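Local coordinates for protein serine acetyltransferase 1, putative (Entamoeba histolytica, PDB 7BW9) that probably transfers an acetyl group from acetyl-CoA to serine in cysteine biosynthesis, and is captured here with cysteine bound, at residues 6-9 against 10-14; 59-62 against 63-66. One frame throughout, in Å; residues are numbered along the deposited sequence.

From the N terminus, contact 1 comes first, within helix 2-17, and contact 2 follows within helix 58-79. Each joins successive turns of one helix, so neither encloses a loop of chain; they stand in series, neither nested nor crossing. The two helices nevertheless meet in space, with the contact centres about 10 Å apart. S9 OG lies 3.3 Å from L62 CA, and T8 CG2 approaches L65 CD2 to 3.6 Å, both by packing. Contact 1 thus presents one flank to contact 2 in the helical N-terminal part of the chain, ahead of the left-handed beta-helix whose short parallel strands begin at 165-166.

Contact 1 of 2, residues 6-9 against 10-14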
loop_
_atom_site.group_PDB
_atom_site.type_symbol
_atom_site.label_atom_id
_atom_site.label_comp_id
_atom_site.label_asym_id
_atom_site.label_seq_id
_atom_site.Cartn_x
_atom_site.Cartn_y
_atom_site.Cartn_z
ATOM N N GLN A 6 15.331 -14.538 29.773
ATOM C CA GLN A 6 14.471 -15.305 30.669
ATOM C C GLN A 6 13.614 -14.394 31.530
ATOM O O GLN A 6 12.435 -14.680 31.762
ATOM C CB GLN A 6 15.306 -16.231 31.547
ATOM C CG GLN A 6 15.487 -17.626 30.958
ATOM C CD GLN A 6 16.750 -18.288 31.456
ATOM O OE1 GLN A 6 17.062 -18.231 32.646
ATOM N NE2 GLN A 6 17.500 -18.901 30.546
ATOM N N GLN A 7 14.182 -13.298 32.027
ATOM C CA GLN A 7 13.378 -12.392 32.838
ATOM C C GLN A 7 12.277 -11.760 32.004
ATOM O O GLN A 7 11.110 -11.711 32.421
ATOM C CB GLN A 7 14.244 -11.307 33.469
ATOM C CG GLN A 7 13.381 -10.175 34.010
ATOM C CD GLN A 7 14.162 -9.081 34.682
ATOM O OE1 GLN A 7 14.300 -7.972 34.142
ATOM N NE2 GLN A 7 14.701 -9.382 35.860
ATOM N N THR A 8 12.632 -11.265 30.818
ATOM C CA THR A 8 11.625 -10.662 29.952
ATOM C C THR A 8 10.534 -11.674 29.618
ATOM O O THR A 8 9.342 -11.363 29.713
ATOM C CB THR A 8 12.290 -10.105 28.691
ATOM O OG1 THR A 8 13.337 -9.199 29.066
ATOM C CG2 THR A 8 11.283 -9.359 27.833
ATOM N N SER A 9 10.922 -12.915 29.310
ATOM C CA SER A 9 9.940 -13.966 29.072
ATOM C C SER A 9 9.010 -14.115 30.274
ATOM O O SER A 9 7.781 -14.142 30.129
ATOM C CB SER A 9 10.653 -15.290 28.769
ATOM O OG SER A 9 11.315 -15.250 27.518
ATOM N N GLN A 10 9.586 -14.181 31.483
ATOM C CA GLN A 10 8.771 -14.329 32.690
ATOM C C GLN A 10 7.927 -13.084 32.964
ATOM O O GLN A 10 6.778 -13.193 33.410
ATOM C CB GLN A 10 9.666 -14.651 33.888
ATOM C CG GLN A 10 8.913 -14.955 35.188
ATOM C CD GLN A 10 7.743 -15.929 35.007
ATOM O OE1 GLN A 10 6.634 -15.679 35.491
ATOM N NE2 GLN A 10 7.993 -17.045 34.321
ATOM N N LEU A 11 8.477 -11.893 32.718
ATOM C CA LEU A 11 7.674 -10.682 32.875
ATOM C C LEU A 11 6.520 -10.651 31.879
ATOM O O LEU A 11 5.409 -10.220 32.214
ATOM C CB LEU A 11 8.561 -9.443 32.732
ATOM C CG LEU A 11 9.406 -9.205 33.988
ATOM C CD1 LEU A 11 10.351 -8.035 33.818
ATOM C CD2 LEU A 11 8.501 -9.012 35.210
ATOM N N LEU A 12 6.755 -11.126 30.653
ATOM C CA LEU A 12 5.673 -11.183 29.677
ATOM C C LEU A 12 4.586 -12.144 30.131
ATOM O O LEU A 12 3.393 -11.824 30.049
ATOM C CB LEU A 12 6.211 -11.594 28.314
ATOM C CG LEU A 12 6.935 -10.511 27.522
ATOM C CD1 LEU A 12 7.730 -11.164 26.400
ATOM C CD2 LEU A 12 5.914 -9.548 26.968
ATOM N N VAL A 13 4.977 -13.323 30.628
ATOM C CA VAL A 13 3.995 -14.256 31.183
ATOM C C VAL A 13 3.170 -13.571 32.271
ATOM O O VAL A 13 1.939 -13.702 32.321
ATOM C CB VAL A 13 4.686 -15.527 31.718
ATOM C CG1 VAL A 13 3.704 -16.341 32.555
ATOM C CG2 VAL A 13 5.230 -16.371 30.573
ATOM N N GLN A 14 3.832 -12.833 33.164
ATOM C CA GLN A 14 3.095 -12.137 34.213
ATOM C C GLN A 14 2.183 -11.084 33.614
ATOM O O GLN A 14 1.050 -10.899 34.071
ATOM C CB GLN A 14 4.057 -11.492 35.209
ATOM C CG GLN A 14 4.842 -12.480 36.041
ATOM C CD GLN A 14 5.940 -11.800 36.824
ATOM O OE1 GLN A 14 5.879 -10.589 37.067
ATOM N NE2 GLN A 14 6.965 -12.565 37.205
#
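S9 joins the next turn of helix 2-17 through its carbonyl: V13 N donates to S9 O at 3.0 Å, with an N-H...O angle of 166°. CG2 of V13 also rests 3.4 Å from S9 O, so the amide and a methyl of V13 both lie against this oxygen. The S9 hydroxyl works in the reverse direction. With OG anti to the carbonyl carbon (chi1 -69°), it lies beside the backbone N and bonds to L5 O, a turn earlier, which supplies a partner for a buried polar atom.

Q10 is tied back by its amide, Q10 N to Q6 O at 2.9 Å, and its CB sits 3.5 Å from that same oxygen. Its chain bends at chi2 and the amide end turns off from the preceding turn, so the evidence for contact is confined to backbone and CB.

The closer side-chain contact is between L11 and Q7. The amide of L11 donates to Q7 O at 2.7 Å, while its CG approaches that oxygen to 3.4 Å. The two side chains then run parallel down the same flank, and Q7 CG meets L11 CD1 at 3.7 Å: an i to i+4 apolar contact between residues that are largely exposed, though L11 also touches V97. The series is completed by L12 N to T8 O, 2.8 Å, an unbroken alpha-helical ladder.

Two helices pack against this stretch, and T8 touches both. S9 meets F58 and L62, Q10 meets F58 and T8 meets L65, all of helix 58-79; L11 and L12 reach V97 and T8 reaches F96, both of helix 96-113.

Contact 2 of 2, residues 59-62 against 63-66; sequences NNVL and ERLS
R64 folds back along helix 58-79 so that its guanidinium lies above N60: N60 O is 3.6 Å over the plane, near the group's centre, and the CB of N60 is 3.6 Å from R64 NH1. The bend at chi3 (-79°) turns the chain back over this carbonyl, which also accepts R64 N at 3.0 Å. The face of the cation is thus applied to an oxygen already engaged, while NH1 bonds to K55 O.

E63 extends alongside N60, but OE1 stays 3.7 Å from N60 ND2, so the two are near neighbours at most; their carboxylate and amide planes stand 86° apart. The E63 carboxylate and N59 amide planes are 64° apart, with OE2 3.9 Å from N59 OD1. The amide of N60 bonds through OD1 to T57 OG1.

L62 O takes two donors from S66: OG at 2.6 Å and N at 2.9 Å, arriving from opposite faces of the carbonyl plane. Hydroxyl and amide thus share the carbonyl four residues back, a common way for a helical serine to satisfy its hydroxyl.

Towards helix 2-17, V61 touches Y16, and L65 packs on S9; on helix 36-45, R64 meets K43 and I44, and L65 joins it on I44.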
loop_
_atom_site.group_PDB
_atom_site.type_symbol
_atom_site.label_atom_id
_atom_site.label_comp_id
_atom_site.label_asym_id
_atom_site.label_seq_id
_atom_site.Cartn_x
_atom_site.Cartn_y
_atom_site.Cartn_z
ATOM N N ASN A 59 8.214 -21.526 27.800
ATOM C CA ASN A 59 9.294 -21.848 26.882
ATOM C C ASN A 59 8.967 -21.423 25.460
ATOM O O ASN A 59 9.856 -21.011 24.709
ATOM C CB ASN A 59 9.588 -23.344 26.938
ATOM C CG ASN A 59 11.056 -23.620 27.010
ATOM O OD1 ASN A 59 11.782 -23.414 26.031
ATOM N ND2 ASN A 59 11.521 -24.055 28.177
ATOM N N ASN A 60 7.701 -21.536 25.065
ATOM C CA ASN A 60 7.307 -21.037 23.754
ATOM C C ASN A 60 7.506 -19.528 23.673
ATOM O O ASN A 60 7.990 -19.015 22.661
ATOM C CB ASN A 60 5.855 -21.422 23.459
ATOM C CG ASN A 60 5.667 -22.923 23.298
ATOM O OD1 ASN A 60 4.882 -23.544 24.017
ATOM N ND2 ASN A 60 6.390 -23.513 22.351
ATOM N N VAL A 61 7.169 -18.806 24.745
ATOM C CA VAL A 61 7.424 -17.366 24.798
ATOM C C VAL A 61 8.915 -17.092 24.667
ATOM O O VAL A 61 9.344 -16.193 23.922
ATOM C CB VAL A 61 6.852 -16.780 26.105
ATOM C CG1 VAL A 61 7.247 -15.295 26.276
ATOM C CG2 VAL A 61 5.334 -16.981 26.166
ATOM N N LEU A 62 9.731 -17.875 25.378
ATOM C CA LEU A 62 11.174 -17.671 25.342
ATOM C C LEU A 62 11.741 -17.990 23.968
ATOM O O LEU A 62 12.656 -17.305 23.494
ATOM C CB LEU A 62 11.849 -18.523 26.415
ATOM C CG LEU A 62 13.377 -18.503 26.462
ATOM C CD1 LEU A 62 13.898 -17.130 26.862
ATOM C CD2 LEU A 62 13.909 -19.605 27.402
ATOM N N GLU A 63 11.219 -19.031 23.312
ATOM C CA GLU A 63 11.655 -19.335 21.950
ATOM C C GLU A 63 11.348 -18.173 21.012
ATOM O O GLU A 63 12.202 -17.745 20.231
ATOM C CB GLU A 63 10.973 -20.606 21.432
ATOM C CG GLU A 63 11.546 -21.912 21.956
ATOM C CD GLU A 63 10.614 -23.095 21.695
ATOM O OE1 GLU A 63 9.731 -22.961 20.813
ATOM O OE2 GLU A 63 10.763 -24.150 22.364
ATOM N N ARG A 64 10.115 -17.675 21.054
ATOM C CA ARG A 64 9.735 -16.607 20.134
ATOM C C ARG A 64 10.524 -15.340 20.420
ATOM O O ARG A 64 11.002 -14.675 19.491
ATOM C CB ARG A 64 8.234 -16.362 20.225
ATOM C CG ARG A 64 7.460 -17.606 19.846
ATOM C CD ARG A 64 5.998 -17.362 19.650
ATOM N NE ARG A 64 5.301 -17.287 20.919
ATOM C CZ ARG A 64 4.593 -18.287 21.429
ATOM N NH1 ARG A 64 4.492 -19.429 20.765
ATOM N NH2 ARG A 64 3.983 -18.141 22.593
ATOM N N LEU A 65 10.704 -15.010 21.703
ATOM C CA LEU A 65 11.473 -13.823 22.057
ATOM C C LEU A 65 12.907 -13.939 21.559
ATOM O O LEU A 65 13.452 -12.993 20.971
ATOM C CB LEU A 65 11.439 -13.619 23.569
ATOM C CG LEU A 65 11.720 -12.201 24.060
ATOM C CD1 LEU A 65 10.649 -11.228 23.551
ATOM C CD2 LEU A 65 11.832 -12.172 25.589
ATOM N N SER A 66 13.531 -15.106 21.789
ATOM C CA SER A 66 14.917 -15.330 21.386
ATOM C C SER A 66 15.081 -15.238 19.880
ATOM O O SER A 66 16.053 -14.644 19.394
ATOM C CB SER A 66 15.404 -16.702 21.863
ATOM O OG SER A 66 15.220 -16.867 23.257
#